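Local structure of uroporphyrinogen III cosynthase (HemD) (Helicobacter pylori, 3P9Z) at residues Leu21-Phe26 with His178-Leu183. The protein probably catalyses the cyclization of the linear tetrapyrrole hydroxymethylbilane to uroporphyrinogen III, with release of water. Sequence-based numbering, arbitrary orientation.
Sequences LILNEF and HYFEFL
The ring of F180 meets L21 and L23 through one atom, CE2. L23 comes in at the ring edge, near the ring plane, with CD2 4.4 Å from F180 CE2. L21 approaches at a slant, its CD2 4.2 Å from F180 CE2. The contact is wholly apolar, and all three residues are buried. F180 follows the last turn of helix 170-179, where the chain gives up helical geometry. With chi1 at -56° its ring swings away from the carbonyl and out to L21 and L23. In L23, CD1 carries the chain on in extended form (chi2 174°) and CD2 turns off it. Both methyls lie near F180 CE2, CD2 slightly the nearer. L21 is in strand 19-28, and L23 sits at the interruption of that strand, just before it resumes at N24. This strand lies next to strand 135-146. The pair fits the two-stranded linker between the two alpha/beta domains of the HemD fold. The contact joins the broken part of this strand to the turn just after helix 170-179, in one of the two domains. One face of the F180 ring carries CB of Y179, 3.7 Å above its plane and offset toward the rim. F176 meets the same ring with planes at about 45°, and L157 of helix 151-157 also touches F180. The backbone of L23 is hydrogen-bonded to K147, whose carbonyl O also hydrogen-bonds Y179 OH.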
ATOM      1  N   LEU A  21      -8.673   9.006   9.534  1.00 27.25           N
ATOM      2  CA  LEU A  21      -9.217   9.463   8.259  1.00 27.15           C
ATOM      3  C   LEU A  21      -8.856   8.446   7.178  1.00 26.16           C
ATOM      4  O   LEU A  21      -7.676   8.263   6.868  1.00 26.04           O
ATOM      5  CB  LEU A  21      -8.648  10.844   7.907  1.00 26.95           C
ATOM      6  CG  LEU A  21      -9.379  12.122   8.370  1.00 29.19           C
ATOM      7  CD1 LEU A  21      -9.770  12.087   9.840  1.00 31.22           C
ATOM      8  CD2 LEU A  21      -8.538  13.372   8.100  1.00 27.62           C
ATOM      9  N   ILE A  22      -9.865   7.775   6.627  1.00 25.54           N
ATOM     10  CA  ILE A  22      -9.647   6.809   5.546  1.00 25.00           C
ATOM     11  C   ILE A  22     -10.218   7.453   4.295  1.00 25.22           C
ATOM     12  O   ILE A  22     -11.430   7.376   4.020  1.00 24.43           O
ATOM     13  CB  ILE A  22     -10.319   5.431   5.833  1.00 25.85           C
ATOM     14  CG1 ILE A  22      -9.805   4.846   7.159  1.00 25.34           C
ATOM     15  CG2 ILE A  22     -10.102   4.418   4.636  1.00 24.40           C
ATOM     16  CD1 ILE A  22     -10.679   3.684   7.716  1.00 25.27           C
ATOM     17  N   LEU A  23      -9.338   8.102   3.540  1.00 24.39           N
ATOM     18  CA  LEU A  23      -9.776   8.939   2.433  1.00 24.39           C
ATOM     19  C   LEU A  23      -9.632   8.291   1.060  1.00 24.47           C
ATOM     20  O   LEU A  23     -10.059   8.859   0.054  1.00 23.59           O
ATOM     21  CB  LEU A  23      -8.999  10.244   2.453  1.00 24.37           C
ATOM     22  CG  LEU A  23      -9.007  11.000   3.785  1.00 24.16           C
ATOM     23  CD1 LEU A  23      -8.080  12.182   3.668  1.00 23.48           C
ATOM     24  CD2 LEU A  23     -10.417  11.430   4.129  1.00 22.24           C
ATOM     25  N   ASN A  24      -8.987   7.129   1.025  1.00 25.14           N
ATOM     26  CA  ASN A  24      -8.746   6.401  -0.221  1.00 25.80           C
ATOM     27  C   ASN A  24      -9.481   5.086  -0.139  1.00 26.32           C
ATOM     28  O   ASN A  24      -9.843   4.653   0.954  1.00 26.48           O
ATOM     29  CB  ASN A  24      -7.250   6.136  -0.382  1.00 26.12           C
ATOM     30  CG  ASN A  24      -6.467   7.399  -0.567  1.00 26.71           C
ATOM     31  OD1 ASN A  24      -5.719   7.821   0.321  1.00 27.75           O
ATOM     32  ND2 ASN A  24      -6.662   8.041  -1.704  1.00 24.07           N
ATOM     33  N   GLU A  25      -9.684   4.451  -1.284  1.00 26.99           N
ATOM     34  CA  GLU A  25     -10.291   3.130  -1.327  1.00 28.52           C
ATOM     35  C   GLU A  25      -9.692   2.310  -2.471  1.00 28.85           C
ATOM     36  O   GLU A  25      -9.210   2.849  -3.458  1.00 29.07           O
ATOM     37  CB  GLU A  25     -11.832   3.208  -1.400  1.00 28.60           C
ATOM     38  CG  GLU A  25     -12.391   3.750  -2.712  1.00 31.46           C
ATOM     39  CD  GLU A  25     -13.867   4.153  -2.631  1.00 35.18           C
ATOM     40  OE1 GLU A  25     -14.595   3.644  -1.745  1.00 37.02           O
ATOM     41  OE2 GLU A  25     -14.304   4.982  -3.467  1.00 35.44           O
ATOM     42  N   PHE A  26      -9.691   1.001  -2.294  1.00 30.05           N
ATOM     43  CA  PHE A  26      -9.128   0.093  -3.272  1.00 31.79           C
ATOM     44  C   PHE A  26     -10.198  -0.393  -4.205  1.00 32.29           C
ATOM     45  O   PHE A  26     -11.290  -0.752  -3.787  1.00 33.35           O
ATOM     46  CB  PHE A  26      -8.394  -1.064  -2.584  1.00 31.82           C
ATOM     47  CG  PHE A  26      -7.111  -0.641  -1.949  1.00 32.87           C
ATOM     48  CD1 PHE A  26      -5.989  -0.396  -2.726  1.00 33.01           C
ATOM     49  CD2 PHE A  26      -7.038  -0.425  -0.577  1.00 33.48           C
ATOM     50  CE1 PHE A  26      -4.790   0.035  -2.139  1.00 34.21           C
ATOM     51  CE2 PHE A  26      -5.853   0.002   0.013  1.00 32.85           C
ATOM     52  CZ  PHE A  26      -4.730   0.230  -0.770  1.00 33.54           C
ATOM     53  N   HIS A 178      -6.245  17.218  -0.872  1.00 27.37           N
ATOM     54  CA  HIS A 178      -7.388  17.398  -1.772  1.00 28.03           C
ATOM     55  C   HIS A 178      -8.588  17.981  -1.032  1.00 27.64           C
ATOM     56  O   HIS A 178      -9.260  18.860  -1.551  1.00 28.44           O
ATOM     57  CB  HIS A 178      -7.779  16.088  -2.469  1.00 27.64           C
ATOM     58  CG  HIS A 178      -8.895  16.250  -3.455  1.00 29.30           C
ATOM     59  ND1 HIS A 178      -8.682  16.385  -4.811  1.00 29.81           N
ATOM     60  CD2 HIS A 178     -10.234  16.352  -3.273  1.00 30.64           C
ATOM     61  CE1 HIS A 178      -9.844  16.539  -5.423  1.00 30.55           C
ATOM     62  NE2 HIS A 178     -10.801  16.529  -4.511  1.00 30.02           N
ATOM     63  N   TYR A 179      -8.853  17.505   0.181  1.00 27.44           N
ATOM     64  CA  TYR A 179     -10.093  17.868   0.863  1.00 27.73           C
ATOM     65  C   TYR A 179      -9.982  18.959   1.921  1.00 27.81           C
ATOM     66  O   TYR A 179     -10.949  19.670   2.177  1.00 27.51           O
ATOM     67  CB  TYR A 179     -10.726  16.636   1.502  1.00 28.22           C
ATOM     68  CG  TYR A 179     -11.485  15.747   0.534  1.00 29.10           C
ATOM     69  CD1 TYR A 179     -12.652  16.198  -0.088  1.00 30.83           C
ATOM     70  CD2 TYR A 179     -11.061  14.440   0.271  1.00 29.82           C
ATOM     71  CE1 TYR A 179     -13.355  15.388  -0.977  1.00 31.44           C
ATOM     72  CE2 TYR A 179     -11.780  13.603  -0.615  1.00 29.39           C
ATOM     73  CZ  TYR A 179     -12.917  14.082  -1.225  1.00 31.34           C
ATOM     74  OH  TYR A 179     -13.630  13.279  -2.102  1.00 31.49           O
ATOM     75  N   PHE A 180      -8.822  19.072   2.555  1.00 27.37           N
ATOM     76  CA  PHE A 180      -8.693  19.885   3.754  1.00 28.16           C
ATOM     77  C   PHE A 180      -7.511  20.826   3.685  1.00 28.15           C
ATOM     78  O   PHE A 180      -6.424  20.449   3.229  1.00 28.64           O
ATOM     79  CB  PHE A 180      -8.529  18.981   4.987  1.00 27.27           C
ATOM     80  CG  PHE A 180      -9.634  17.970   5.159  1.00 28.86           C
ATOM     81  CD1 PHE A 180     -10.932  18.376   5.492  1.00 29.03           C
ATOM     82  CD2 PHE A 180      -9.381  16.606   4.991  1.00 27.80           C
ATOM     83  CE1 PHE A 180     -11.946  17.449   5.658  1.00 27.35           C
ATOM     84  CE2 PHE A 180     -10.392  15.681   5.159  1.00 29.01           C
ATOM     85  CZ  PHE A 180     -11.674  16.101   5.492  1.00 28.76           C
ATOM     86  N   GLU A 181      -7.722  22.046   4.153  1.00 28.61           N
ATOM     87  CA  GLU A 181      -6.639  22.998   4.351  1.00 29.48           C
ATOM     88  C   GLU A 181      -5.690  22.431   5.412  1.00 29.11           C
ATOM     89  O   GLU A 181      -6.121  21.873   6.424  1.00 28.87           O
ATOM     90  CB  GLU A 181      -7.230  24.345   4.808  1.00 30.08           C
ATOM     91  CG  GLU A 181      -6.234  25.494   5.020  1.00 34.39           C
ATOM     92  CD  GLU A 181      -6.876  26.771   5.637  1.00 39.86           C
ATOM     93  OE1 GLU A 181      -8.055  26.736   6.079  1.00 42.13           O
ATOM     94  OE2 GLU A 181      -6.185  27.816   5.699  1.00 41.73           O
ATOM     95  N   PHE A 182      -4.396  22.528   5.151  1.00 29.23           N
ATOM     96  CA  PHE A 182      -3.430  22.220   6.162  1.00 29.39           C
ATOM     97  C   PHE A 182      -3.177  23.497   6.954  1.00 29.64           C
ATOM     98  O   PHE A 182      -2.460  24.408   6.512  1.00 29.60           O
ATOM     99  CB  PHE A 182      -2.126  21.645   5.599  1.00 29.02           C
ATOM    100  CG  PHE A 182      -1.274  20.998   6.655  1.00 28.60           C
ATOM    101  CD1 PHE A 182      -0.411  21.769   7.446  1.00 27.45           C
ATOM    102  CD2 PHE A 182      -1.366  19.633   6.903  1.00 27.46           C
ATOM    103  CE1 PHE A 182       0.351  21.188   8.433  1.00 27.11           C
ATOM    104  CE2 PHE A 182      -0.610  19.046   7.898  1.00 27.34           C
ATOM    105  CZ  PHE A 182       0.257  19.822   8.667  1.00 27.91           C
ATOM    106  N   LEU A 183      -3.807  23.545   8.120  1.00 30.32           N
ATOM    107  CA  LEU A 183      -3.679  24.652   9.055  1.00 31.04           C
ATOM    108  C   LEU A 183      -2.255  24.718   9.585  1.00 30.81           C
ATOM    109  O   LEU A 183      -1.616  23.683   9.815  1.00 30.26           O
ATOM    110  CB  LEU A 183      -4.660  24.457  10.215  1.00 30.99           C
ATOM    111  CG  LEU A 183      -6.152  24.336   9.914  1.00 33.76           C
ATOM    112  CD1 LEU A 183      -6.933  24.263  11.219  1.00 34.81           C
ATOM    113  CD2 LEU A 183      -6.685  25.502   9.041  1.00 34.82           C
TER